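Local coordinates for type IV pilus assembly protein PilF (Thermus thermophilus HB8, PDB 5OIU) that binds ATP and powers the assembly of type IVa pili as a six-subunit AAA+ motor ATPase, at residues C[28-33]-C[37-42]; C[131-136]-C[334-339]; C[135-138]-C[144-147]; C[225-230]-C[262-267]; C[245-250]-C[353-358]. All coordinates share one frame; numbering follows the deposited sequence.

Contact 1. Residues C[28-33]-C[37-42]; sequences HIEPRQ and QVRLRI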
# COMPACT_ATOMS: atom_id res chain seq x y z
N HIS C 28 32.96 30.97 7.79
CA HIS C 28 33.29 29.94 6.80
C HIS C 28 34.66 29.34 7.10
O HIS C 28 35.65 30.08 7.13
CB HIS C 28 33.30 30.49 5.38
CG HIS C 28 31.99 31.03 4.93
ND1 HIS C 28 31.35 30.57 3.79
CD2 HIS C 28 31.21 32.01 5.44
CE1 HIS C 28 30.22 31.24 3.63
NE2 HIS C 28 30.11 32.13 4.61
N ILE C 29 34.71 28.02 7.25
CA ILE C 29 35.96 27.28 7.47
C ILE C 29 36.17 26.39 6.25
O ILE C 29 35.62 25.28 6.17
CB ILE C 29 35.92 26.49 8.78
CG1 ILE C 29 35.67 27.46 9.94
CG2 ILE C 29 37.23 25.73 9.00
CD1 ILE C 29 35.85 26.88 11.33
N GLU C 30 36.98 26.86 5.29
CA GLU C 30 37.14 26.22 4.00
C GLU C 30 38.48 25.51 3.89
O GLU C 30 39.52 26.18 3.84
CB GLU C 30 37.02 27.23 2.86
CG GLU C 30 35.99 28.34 3.03
CD GLU C 30 35.69 29.05 1.71
OE1 GLU C 30 34.53 29.46 1.49
OE2 GLU C 30 36.63 29.18 0.88
N PRO C 31 38.51 24.19 3.76
CA PRO C 31 39.74 23.53 3.31
C PRO C 31 40.04 23.91 1.86
O PRO C 31 39.15 23.91 1.01
CB PRO C 31 39.42 22.04 3.45
CG PRO C 31 37.95 21.98 3.24
CD PRO C 31 37.37 23.26 3.81
N ARG C 32 41.29 24.27 1.60
CA ARG C 32 41.78 24.57 0.25
C ARG C 32 42.89 23.56 -0.10
O ARG C 32 43.09 22.56 0.59
CB ARG C 32 42.25 26.03 0.16
CG ARG C 32 41.11 27.03 -0.04
CD ARG C 32 41.53 28.50 0.17
NE ARG C 32 40.36 29.38 0.32
CZ ARG C 32 40.42 30.70 0.53
NH1 ARG C 32 39.30 31.41 0.66
NH2 ARG C 32 41.60 31.31 0.61
N GLN C 33 43.62 23.83 -1.18
CA GLN C 33 44.60 22.86 -1.65
C GLN C 33 45.76 22.72 -0.67
O GLN C 33 46.16 21.60 -0.33
CB GLN C 33 45.12 23.26 -3.03
CG GLN C 33 45.94 22.21 -3.73
CD GLN C 33 46.29 22.65 -5.13
OE1 GLN C 33 46.71 23.79 -5.34
NE2 GLN C 33 46.10 21.76 -6.11
N GLN C 37 41.38 28.11 4.98
CA GLN C 37 41.11 29.52 5.15
C GLN C 37 39.83 29.69 5.96
O GLN C 37 38.86 28.95 5.78
CB GLN C 37 40.98 30.24 3.80
CG GLN C 37 40.26 31.59 3.87
CD GLN C 37 41.20 32.80 3.94
OE1 GLN C 37 41.81 33.17 2.93
NE2 GLN C 37 41.32 33.40 5.13
N VAL C 38 39.86 30.65 6.88
CA VAL C 38 38.70 31.04 7.67
C VAL C 38 38.27 32.41 7.19
O VAL C 38 39.09 33.33 7.12
CB VAL C 38 39.03 31.04 9.18
CG1 VAL C 38 37.86 31.56 10.02
CG2 VAL C 38 39.44 29.66 9.61
N ARG C 39 37.00 32.54 6.83
CA ARG C 39 36.45 33.81 6.39
C ARG C 39 35.26 34.18 7.27
O ARG C 39 34.56 33.29 7.78
CB ARG C 39 36.03 33.76 4.92
CG ARG C 39 37.15 33.41 3.92
CD ARG C 39 36.61 32.60 2.71
NE ARG C 39 36.14 33.45 1.61
CZ ARG C 39 35.49 33.01 0.53
NH1 ARG C 39 35.23 31.71 0.39
NH2 ARG C 39 35.10 33.86 -0.41
N LEU C 40 35.04 35.48 7.44
CA LEU C 40 33.88 36.03 8.14
C LEU C 40 33.09 36.87 7.15
O LEU C 40 33.68 37.67 6.43
CB LEU C 40 34.30 36.90 9.33
CG LEU C 40 35.17 36.33 10.46
CD1 LEU C 40 35.42 37.33 11.60
CD2 LEU C 40 34.57 35.04 11.04
N ARG C 41 31.76 36.70 7.11
CA ARG C 41 30.92 37.68 6.40
C ARG C 41 30.61 38.87 7.32
O ARG C 41 29.92 38.74 8.35
CB ARG C 41 29.64 37.06 5.87
CG ARG C 41 29.06 37.90 4.71
CD ARG C 41 27.77 37.36 4.09
NE ARG C 41 27.96 36.08 3.41
CZ ARG C 41 28.31 35.96 2.13
NH1 ARG C 41 28.51 37.06 1.41
NH2 ARG C 41 28.46 34.75 1.59
N ILE C 42 31.12 40.05 6.94
CA ILE C 42 30.87 41.31 7.62
C ILE C 42 30.21 42.26 6.62
O ILE C 42 30.74 42.48 5.53
CB ILE C 42 32.17 41.93 8.17
CG1 ILE C 42 32.63 41.17 9.42
CG2 ILE C 42 32.00 43.43 8.43
CD1 ILE C 42 34.14 41.14 9.54
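H28 pairs with R39, I29 with V38 and E30 with Q37 across an antiparallel hairpin whose two strand axes come within 4.8 Å at 152°; the outer two pairs are hydrogen-bonded and the middle one is non-hydrogen-bonded. Nearly straight bonds run both ways between H28 and R39, H28 N to R39 O measuring 2.8 Å, and E30 and Q37 exchange a second reciprocal set. On the face carrying H28, E30, Q37 and R39, E30 OE1 meets R39 NH1 at 2.6 Å, a salt bridge entering at the guanidinium edge; its hydrogen bond is bent to 122° and weak, and the carboxylate stands 84° from the guanidinium. Extended from CG to NE, R32 lies alongside Q37, one guanidinium face over Q37 CB (R32 CZ to Q37 CB 3.3 Å). R32 NH2 gives a weak bond to Q37 OE1 (3.0 Å), and R32 NH1 makes a long salt bridge to E30 OE2 (3.5 Å). Replacing R32 with alanine would probably uncover the Q37 side chain and leave E30 OE2 without this cationic mate. H28 and R39 also bond to D211 and K171 O of a second subunit, and K106 contacts H28 and E30. Strand 26-31 lies between strands 104-111 and 36-42, strand 45-52 follows beyond, and helices 6-22 and 57-67 pack on V38 and I29 respectively.

Contact 2. Residues C[131-136]-C[334-339]; sequences FERFKE and LLVVDD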
# COMPACT_ATOMS: atom_id res chain seq x y z
N PHE C 131 -6.15 34.06 12.11
CA PHE C 131 -5.86 34.22 13.53
C PHE C 131 -7.03 33.84 14.42
O PHE C 131 -6.83 33.41 15.55
CB PHE C 131 -5.46 35.66 13.82
CG PHE C 131 -5.28 35.95 15.29
CD1 PHE C 131 -4.14 35.53 15.96
CD2 PHE C 131 -6.26 36.64 15.99
CE1 PHE C 131 -3.98 35.81 17.32
CE2 PHE C 131 -6.10 36.92 17.35
CZ PHE C 131 -4.97 36.50 18.01
N GLU C 132 -8.26 34.00 13.93
CA GLU C 132 -9.42 33.65 14.74
C GLU C 132 -9.63 32.14 14.79
O GLU C 132 -10.03 31.61 15.83
CB GLU C 132 -10.67 34.34 14.19
CG GLU C 132 -10.57 35.86 14.14
CD GLU C 132 -10.33 36.49 15.51
OE1 GLU C 132 -10.67 35.87 16.54
OE2 GLU C 132 -9.82 37.64 15.55
N ARG C 133 -9.37 31.44 13.70
CA ARG C 133 -9.44 29.99 13.77
C ARG C 133 -8.26 29.44 14.57
O ARG C 133 -8.40 28.40 15.22
CB ARG C 133 -9.53 29.42 12.35
CG ARG C 133 -10.58 30.15 11.49
CD ARG C 133 -11.34 29.25 10.50
NE ARG C 133 -10.54 28.11 10.02
CZ ARG C 133 -10.65 27.55 8.81
NH1 ARG C 133 -11.54 28.02 7.94
NH2 ARG C 133 -9.86 26.53 8.47
N PHE C 134 -7.15 30.17 14.61
CA PHE C 134 -5.98 29.74 15.37
C PHE C 134 -6.24 29.81 16.87
O PHE C 134 -5.94 28.86 17.61
CB PHE C 134 -4.78 30.61 14.99
CG PHE C 134 -3.56 30.41 15.85
CD1 PHE C 134 -2.84 29.23 15.78
CD2 PHE C 134 -3.12 31.41 16.71
CE1 PHE C 134 -1.71 29.06 16.56
CE2 PHE C 134 -1.99 31.23 17.49
CZ PHE C 134 -1.28 30.06 17.42
N LYS C 135 -6.75 30.96 17.34
CA LYS C 135 -7.19 31.10 18.73
C LYS C 135 -8.17 30.00 19.11
O LYS C 135 -8.12 29.44 20.21
CB LYS C 135 -7.87 32.46 18.93
CG LYS C 135 -7.00 33.59 19.42
CD LYS C 135 -7.82 34.89 19.54
CE LYS C 135 -9.02 34.72 20.47
NZ LYS C 135 -9.91 35.93 20.47
N GLU C 136 -9.07 29.68 18.19
CA GLU C 136 -10.07 28.67 18.47
C GLU C 136 -9.44 27.28 18.59
O GLU C 136 -9.88 26.48 19.42
CB GLU C 136 -11.14 28.75 17.40
CG GLU C 136 -12.13 27.62 17.38
CD GLU C 136 -13.16 27.84 16.30
OE1 GLU C 136 -13.14 28.95 15.71
OE2 GLU C 136 -13.98 26.92 16.07
N LEU C 334 -2.84 26.83 8.18
CA LEU C 334 -3.53 26.31 9.37
C LEU C 334 -4.64 25.35 8.96
O LEU C 334 -5.72 25.76 8.53
CB LEU C 334 -4.10 27.43 10.24
CG LEU C 334 -4.94 26.97 11.45
CD1 LEU C 334 -4.20 26.02 12.37
CD2 LEU C 334 -5.49 28.16 12.26
N LEU C 335 -4.36 24.06 9.12
CA LEU C 335 -5.30 22.99 8.85
C LEU C 335 -6.08 22.70 10.13
O LEU C 335 -5.53 22.11 11.07
CB LEU C 335 -4.57 21.74 8.36
CG LEU C 335 -5.38 20.61 7.74
CD1 LEU C 335 -4.48 19.71 6.93
CD2 LEU C 335 -6.10 19.79 8.79
N VAL C 336 -7.34 23.14 10.16
CA VAL C 336 -8.25 22.88 11.28
C VAL C 336 -9.10 21.67 10.94
O VAL C 336 -9.78 21.64 9.90
CB VAL C 336 -9.13 24.11 11.59
CG1 VAL C 336 -10.03 23.84 12.79
CG2 VAL C 336 -8.28 25.33 11.84
N VAL C 337 -9.07 20.67 11.81
CA VAL C 337 -9.67 19.37 11.54
C VAL C 337 -11.16 19.41 11.83
O VAL C 337 -11.59 19.79 12.92
CB VAL C 337 -8.97 18.29 12.38
CG1 VAL C 337 -9.67 16.94 12.22
CG2 VAL C 337 -7.50 18.20 12.00
N ASP C 338 -11.98 19.00 10.85
CA ASP C 338 -13.42 18.86 11.03
C ASP C 338 -13.84 17.43 10.71
O ASP C 338 -13.00 16.54 10.57
CB ASP C 338 -14.20 19.85 10.17
CG ASP C 338 -13.77 19.82 8.72
OD1 ASP C 338 -13.73 18.72 8.12
OD2 ASP C 338 -13.47 20.92 8.19
N ASP C 339 -15.15 17.21 10.62
CA ASP C 339 -15.66 15.86 10.38
C ASP C 339 -15.14 15.32 9.06
O ASP C 339 -14.78 14.14 8.96
CB ASP C 339 -17.19 15.86 10.38
CG ASP C 339 -17.77 16.80 11.40
OD1 ASP C 339 -17.76 16.44 12.60
OD2 ASP C 339 -18.21 17.90 11.00
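L334 and V336, on the edge strand 328-336 of the mixed sheet in the P-loop ATPase domain, pack against R133 and F134 of helix 128-138. Over these short segments the helix and strand axes approach to 9.6 Å at 53°. The branch that does the touching is L334 CD2, which presses on the helix backbone as well as a side chain: it lies 3.5 Å from F134 N and 3.7 Å from F134 CB. With CG anti to its own N (chi1 175°) and chi2 at 56°, the leucine extends from the strand and presents CD2 to the helix. R133 CB lies 4.2 Å from L334 CD2. F134 meets the strand through its backbone and CB, while its ring stacks with that of F126. Farther along, the R133 chain, bent at chi2 and chi3, crosses V336 at a slant and brings NH2 to 3.9 Å from V336 CG2; the methyl sits at the edge of the guanidinium, near its plane. This is van der Waals covering of a strand by an arginine. V336 also touches V137 and L334 touches V130, extending the apolar seam, whereas L335 points away from the helix and meets helices 339-347 and 248-257. Beyond the strand, D338 OD1 caps the next helix at I341 N. Such packing of a helix across the last strand of a sheet is the layered alpha/beta arrangement of P-loop NTPases.

Contact 3. Residues C[135-138]-C[144-147]; sequences KEVI and IFLI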
# COMPACT_ATOMS: atom_id res chain seq x y z
N LYS C 135 -6.75 30.96 17.34
CA LYS C 135 -7.19 31.10 18.73
C LYS C 135 -8.17 30.00 19.11
O LYS C 135 -8.12 29.44 20.21
CB LYS C 135 -7.87 32.46 18.93
CG LYS C 135 -7.00 33.59 19.42
CD LYS C 135 -7.82 34.89 19.54
CE LYS C 135 -9.02 34.72 20.47
NZ LYS C 135 -9.91 35.93 20.47
N GLU C 136 -9.07 29.68 18.19
CA GLU C 136 -10.07 28.67 18.47
C GLU C 136 -9.44 27.28 18.59
O GLU C 136 -9.88 26.48 19.42
CB GLU C 136 -11.14 28.75 17.40
CG GLU C 136 -12.13 27.62 17.38
CD GLU C 136 -13.16 27.84 16.30
OE1 GLU C 136 -13.14 28.95 15.71
OE2 GLU C 136 -13.98 26.92 16.07
N VAL C 137 -8.40 26.99 17.81
CA VAL C 137 -7.74 25.69 17.94
C VAL C 137 -7.07 25.55 19.31
O VAL C 137 -7.27 24.56 20.02
CB VAL C 137 -6.74 25.46 16.81
CG1 VAL C 137 -6.00 24.14 17.01
CG2 VAL C 137 -7.45 25.45 15.48
N ILE C 138 -6.28 26.55 19.71
CA ILE C 138 -5.52 26.44 20.95
C ILE C 138 -6.37 26.58 22.20
O ILE C 138 -5.90 26.28 23.30
CB ILE C 138 -4.38 27.47 20.99
CG1 ILE C 138 -4.93 28.90 21.08
CG2 ILE C 138 -3.45 27.29 19.79
CD1 ILE C 138 -3.82 29.94 21.24
N ILE C 144 -4.33 17.03 20.26
CA ILE C 144 -2.95 17.30 19.89
C ILE C 144 -2.95 18.31 18.76
O ILE C 144 -3.64 18.12 17.74
CB ILE C 144 -2.19 16.01 19.52
CG1 ILE C 144 -0.75 16.33 19.12
CG2 ILE C 144 -2.92 15.19 18.45
CD1 ILE C 144 0.21 15.21 19.50
N PHE C 145 -2.23 19.40 18.96
CA PHE C 145 -2.07 20.46 17.97
C PHE C 145 -0.62 20.42 17.52
O PHE C 145 0.29 20.51 18.35
CB PHE C 145 -2.45 21.80 18.58
CG PHE C 145 -2.25 22.94 17.67
CD1 PHE C 145 -2.54 22.83 16.33
CD2 PHE C 145 -1.76 24.14 18.16
CE1 PHE C 145 -2.34 23.88 15.48
CE2 PHE C 145 -1.56 25.21 17.31
CZ PHE C 145 -1.85 25.08 15.97
N LEU C 146 -0.40 20.22 16.22
CA LEU C 146 0.94 20.01 15.68
C LEU C 146 1.45 21.28 15.04
O LEU C 146 0.75 21.88 14.21
CB LEU C 146 0.95 18.88 14.65
CG LEU C 146 0.67 17.47 15.14
CD1 LEU C 146 0.79 16.48 13.98
CD2 LEU C 146 1.62 17.11 16.28
N ILE C 147 2.64 21.71 15.45
CA ILE C 147 3.34 22.83 14.82
C ILE C 147 4.42 22.26 13.93
O ILE C 147 5.26 21.47 14.39
CB ILE C 147 3.96 23.79 15.85
CG1 ILE C 147 2.99 24.12 17.00
CG2 ILE C 147 4.52 25.03 15.13
CD1 ILE C 147 1.74 24.80 16.56
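F145 reaches from strand 143-148 to V137 and I138 on the last turn of helix 128-138, and its ring carries the whole contact. The chain leaves the strand with CG anti to the backbone N (chi1 177°), which sends the ring toward the helix; CB itself has no close partner in the helix segment. At F145 CG the first contact appears, V137 CG1 at 4.0 Å. One ortho carbon, F145 CD1, lies closest to that methyl, at 3.8 Å, and CE1 follows at a similar separation. V137 CG1 therefore sits over one ring face, only 18° off the normal and 4.0 Å from the F145 ring centroid, a CH-pi contact displaced slightly toward the rim. Along the other side of the ring the partner changes: F145 CD2 is 3.9 Å from I138 CG2, and CE2 is 3.7 Å from the same methyl, which approaches obliquely. I138 places CG1 in the crowded position between its backbone N and carbonyl carbon (chi1 67°) and directs that branch away, leaving CG2 to meet the phenylalanine. Two methyls from consecutive residues thus grip the ring without any polar group taking part. F145 CE2 also meets F134 CE1, and F145 CE1 comes near L334 CD1. The contact packs the preceding helix on the strand that leads into the Walker A P-loop, whose residues G152 to S156 line the ATP pocket; the F145 side chain stays about 14 Å from the nucleotide. Strand 143-148 lies between strands 238-243 and 269-281; I270 and L273 of the latter touch F145, and I162 of helix 155-166 touches both F145 and I138.

Contact 4. Residues C[225-230]-C[262-267]; sequences TAKIAT and PFNISA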
# COMPACT_ATOMS: atom_id res chain seq x y z
N THR C 225 7.11 7.90 20.90
CA THR C 225 6.71 9.25 21.30
C THR C 225 5.43 9.69 20.59
O THR C 225 4.53 10.26 21.21
CB THR C 225 7.83 10.25 21.02
OG1 THR C 225 8.97 9.94 21.85
CG2 THR C 225 7.37 11.68 21.28
N ALA C 226 5.33 9.43 19.28
CA ALA C 226 4.11 9.77 18.56
C ALA C 226 2.91 9.04 19.15
O ALA C 226 1.81 9.59 19.25
CB ALA C 226 4.26 9.47 17.07
N LYS C 227 3.10 7.78 19.54
CA LYS C 227 1.96 7.03 20.04
C LYS C 227 1.56 7.51 21.43
O LYS C 227 0.37 7.73 21.70
CB LYS C 227 2.25 5.53 20.01
CG LYS C 227 1.51 4.76 18.88
CD LYS C 227 -0.02 4.55 19.20
CE LYS C 227 -0.86 4.08 17.97
NZ LYS C 227 -2.23 4.68 17.94
N ILE C 228 2.53 7.75 22.32
CA ILE C 228 2.20 8.27 23.65
C ILE C 228 1.59 9.67 23.55
O ILE C 228 0.63 9.99 24.26
CB ILE C 228 3.43 8.25 24.57
CG1 ILE C 228 3.90 6.81 24.81
CG2 ILE C 228 3.11 8.92 25.88
CD1 ILE C 228 5.26 6.73 25.38
N ALA C 229 2.13 10.51 22.67
CA ALA C 229 1.56 11.85 22.54
C ALA C 229 0.12 11.79 22.03
O ALA C 229 -0.74 12.52 22.52
CB ALA C 229 2.43 12.71 21.63
N THR C 230 -0.16 10.91 21.07
CA THR C 230 -1.54 10.77 20.60
C THR C 230 -2.44 10.20 21.70
O THR C 230 -3.58 10.65 21.87
CB THR C 230 -1.61 9.88 19.35
OG1 THR C 230 -0.70 10.36 18.37
CG2 THR C 230 -3.01 9.90 18.76
N PRO C 262 -4.58 5.31 12.28
CA PRO C 262 -5.42 6.38 11.70
C PRO C 262 -6.65 6.69 12.54
O PRO C 262 -7.06 7.86 12.61
CB PRO C 262 -5.80 5.81 10.33
CG PRO C 262 -4.68 4.86 10.00
CD PRO C 262 -4.26 4.25 11.30
N PHE C 263 -7.26 5.71 13.20
CA PHE C 263 -8.42 6.05 14.01
C PHE C 263 -8.01 6.85 15.24
O PHE C 263 -8.72 7.79 15.63
CB PHE C 263 -9.26 4.80 14.36
CG PHE C 263 -8.58 3.80 15.28
CD1 PHE C 263 -8.52 4.00 16.66
CD2 PHE C 263 -8.09 2.61 14.78
CE1 PHE C 263 -7.94 3.06 17.51
CE2 PHE C 263 -7.51 1.67 15.62
CZ PHE C 263 -7.43 1.89 16.99
N ASN C 264 -6.85 6.55 15.82
CA ASN C 264 -6.35 7.39 16.90
C ASN C 264 -5.91 8.77 16.39
O ASN C 264 -6.07 9.76 17.11
CB ASN C 264 -5.21 6.66 17.63
CG ASN C 264 -5.74 5.59 18.62
OD1 ASN C 264 -6.93 5.56 18.95
ND2 ASN C 264 -4.85 4.71 19.08
N ILE C 265 -5.41 8.87 15.16
CA ILE C 265 -5.10 10.19 14.60
C ILE C 265 -6.38 10.99 14.42
O ILE C 265 -6.45 12.18 14.76
CB ILE C 265 -4.33 10.05 13.28
CG1 ILE C 265 -3.04 9.26 13.48
CG2 ILE C 265 -4.04 11.38 12.66
CD1 ILE C 265 -2.21 9.07 12.22
N SER C 266 -7.42 10.35 13.89
CA SER C 266 -8.67 11.06 13.62
C SER C 266 -9.30 11.57 14.91
O SER C 266 -9.86 12.68 14.94
CB SER C 266 -9.64 10.14 12.87
OG SER C 266 -10.76 10.88 12.41
N ALA C 267 -9.21 10.79 15.98
CA ALA C 267 -9.88 11.14 17.23
C ALA C 267 -9.18 12.25 18.02
O ALA C 267 -9.83 12.89 18.85
CB ALA C 267 -10.00 9.88 18.10
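The amide of N264 is the flat group at this contact, and K227 crosses its side chain at about a right angle. K227 NZ reaches the end of that amide, 2.9 Å from the atom modelled as N264 ND2, whereas T230 CG2 lies at its root, 4.1 Å from N264 CB. The contact packs helix 223-235 against helix 262-268, and L255 of helix 248-257 touches both through A226 and I265. The short helix axes stay 10.7 Å apart and run at 46°, a spacing bridged by the long, bent lysine and by the T230 methyl. T230 CG2 lies 3.5 Å from N264 O, covering the backbone carbonyl. T230 sets CG2 anti to its backbone N (chi1 -53° for OG1), which points the methyl across the gap and turns OG1 back to its own helix. There T230 OG1 donates to A226 O (2.8 Å), while T230 N reaches the same oxygen from the opposite face of the carbonyl plane. A serine in place of T230 would lack the methyl and would probably leave a gap beside N264 O and CB. V260 touches both T230 and I265; F263 and A267 pack on a third subunit. With its hydroxyl used within its own helix, T230 meets N264 through its methyl, and the lysine's ammonium end lies beside the N264 amide.

Contact 5. Residues C[245-250]-C[353-358]; sequences TNDAAQ and EIKEIA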
# COMPACT_ATOMS: atom_id res chain seq x y z
N THR C 245 7.74 18.38 8.91
CA THR C 245 7.18 18.15 7.58
C THR C 245 7.19 19.49 6.87
O THR C 245 7.31 20.54 7.50
CB THR C 245 5.74 17.61 7.61
OG1 THR C 245 4.86 18.64 8.09
CG2 THR C 245 5.63 16.38 8.50
N ASN C 246 7.01 19.47 5.56
CA ASN C 246 7.06 20.73 4.83
C ASN C 246 5.67 21.25 4.48
O ASN C 246 5.54 22.19 3.68
CB ASN C 246 7.95 20.57 3.59
CG ASN C 246 9.38 21.00 3.88
OD1 ASN C 246 10.04 20.42 4.75
ND2 ASN C 246 9.86 22.05 3.18
N ASP C 247 4.64 20.74 5.13
CA ASP C 247 3.28 20.98 4.70
C ASP C 247 2.36 20.48 5.80
O ASP C 247 2.68 19.50 6.48
CB ASP C 247 3.04 20.26 3.37
CG ASP C 247 1.59 20.18 2.98
OD1 ASP C 247 1.02 21.20 2.55
OD2 ASP C 247 1.03 19.07 3.10
N ALA C 248 1.23 21.16 5.99
CA ALA C 248 0.36 20.83 7.12
C ALA C 248 -0.27 19.45 6.94
O ALA C 248 -0.17 18.60 7.83
CB ALA C 248 -0.72 21.88 7.28
N ALA C 249 -0.93 19.23 5.81
CA ALA C 249 -1.56 17.94 5.56
C ALA C 249 -0.55 16.81 5.72
O ALA C 249 -0.87 15.75 6.26
CB ALA C 249 -2.17 17.92 4.16
N GLN C 250 0.69 17.06 5.31
CA GLN C 250 1.74 16.05 5.41
C GLN C 250 1.92 15.55 6.84
O GLN C 250 2.30 14.40 7.06
CB GLN C 250 3.04 16.64 4.86
CG GLN C 250 3.98 15.66 4.17
CD GLN C 250 3.45 15.17 2.84
OE1 GLN C 250 3.18 15.97 1.94
NE2 GLN C 250 3.30 13.83 2.71
N GLU C 353 -4.85 14.82 -1.00
CA GLU C 353 -6.31 14.86 -0.97
C GLU C 353 -6.81 15.62 0.25
O GLU C 353 -7.65 16.52 0.13
CB GLU C 353 -6.87 13.43 -1.00
CG GLU C 353 -6.31 12.67 -2.19
CD GLU C 353 -6.86 11.27 -2.34
OE1 GLU C 353 -6.36 10.35 -1.65
OE2 GLU C 353 -7.78 11.11 -3.17
N ILE C 354 -6.27 15.29 1.43
CA ILE C 354 -6.60 16.06 2.63
C ILE C 354 -6.39 17.54 2.37
O ILE C 354 -7.23 18.38 2.73
CB ILE C 354 -5.77 15.58 3.83
CG1 ILE C 354 -6.14 14.14 4.18
CG2 ILE C 354 -5.97 16.52 5.00
CD1 ILE C 354 -5.13 13.46 5.06
N LYS C 355 -5.29 17.88 1.70
CA LYS C 355 -4.96 19.27 1.43
C LYS C 355 -6.02 19.95 0.58
O LYS C 355 -6.39 21.10 0.84
CB LYS C 355 -3.59 19.38 0.74
CG LYS C 355 -2.92 20.78 0.90
CD LYS C 355 -2.05 21.13 -0.28
CE LYS C 355 -1.00 22.20 0.06
NZ LYS C 355 0.40 21.65 0.05
N GLU C 356 -6.53 19.26 -0.45
CA GLU C 356 -7.57 19.87 -1.26
C GLU C 356 -8.91 19.92 -0.52
O GLU C 356 -9.66 20.89 -0.67
CB GLU C 356 -7.69 19.15 -2.60
CG GLU C 356 -6.53 19.50 -3.59
CD GLU C 356 -6.08 20.98 -3.55
OE1 GLU C 356 -6.94 21.87 -3.86
OE2 GLU C 356 -4.89 21.27 -3.23
N ILE C 357 -9.21 18.91 0.31
CA ILE C 357 -10.38 19.00 1.18
C ILE C 357 -10.25 20.20 2.12
O ILE C 357 -11.18 21.02 2.24
CB ILE C 357 -10.60 17.71 1.98
CG1 ILE C 357 -11.05 16.55 1.09
CG2 ILE C 357 -11.63 17.97 3.08
CD1 ILE C 357 -10.55 15.20 1.56
N ALA C 358 -9.11 20.31 2.81
CA ALA C 358 -8.94 21.42 3.75
C ALA C 358 -8.99 22.76 3.04
O ALA C 358 -9.45 23.75 3.61
CB ALA C 358 -7.63 21.28 4.53
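K355 and D247 form a salt bridge, with K355 NZ donating to D247 OD1 at 2.6 Å. The ammonium comes from above the carboxylate, 52° out of its plane, and the two side chains meet at a slant. D247 OD2 is engaged separately: it accepts from Q250 N (3.0 Å) on its anti side, 34° out of plane, which makes D247 the N-cap of helix 248-257. Backbone O of D247 is held too, by T245 OG1 at 2.8 Å, and that hydroxyl also pairs with T148 OG1. Both carboxylate oxygens therefore have a partner; the lysine charge and the Q250 N-H would probably stabilise the anion, and E333 close to OD1 would work against it. In the fold this is the junction where strand 238-243 gives way to helix 248-257, here tied to helix 351-360 of the C-terminal region. K355 gets there with CG anti to the backbone N (chi1 -158°) and bends at chi2 and chi4. Nearer the backbone the packing is apolar: A249 CB lies 4.0 Å from K355 CB and 4.1 Å from I354 CG2. The small alanine lets the two segments approach to 5.5 Å between A249 CA and K355 CA. L335 of strand 328-336 touches A249 and I354.

How the contacts relate
From the N terminus, contact 1 closes a tight hairpin in the antiparallel sheet, complete before the others begin and with its centre 41 to 47 Å from theirs. Contacts 2 and 3 then start from the same helix 128-138 and touch directly: contact 3 closes a short return to strand 143-148, while contact 2 waits almost 200 residues for strand 328-336. Contact 4 falls within that long span. Contact 5 opens between the segments of contact 4 and closes after contact 2, so it crosses both. Contacts 2 and 3 pack helix 128-138 on the mixed sheet, contact 4 joins helices 223-235 and 262-268, and contact 5 ties the start of helix 248-257 to helix 351-360.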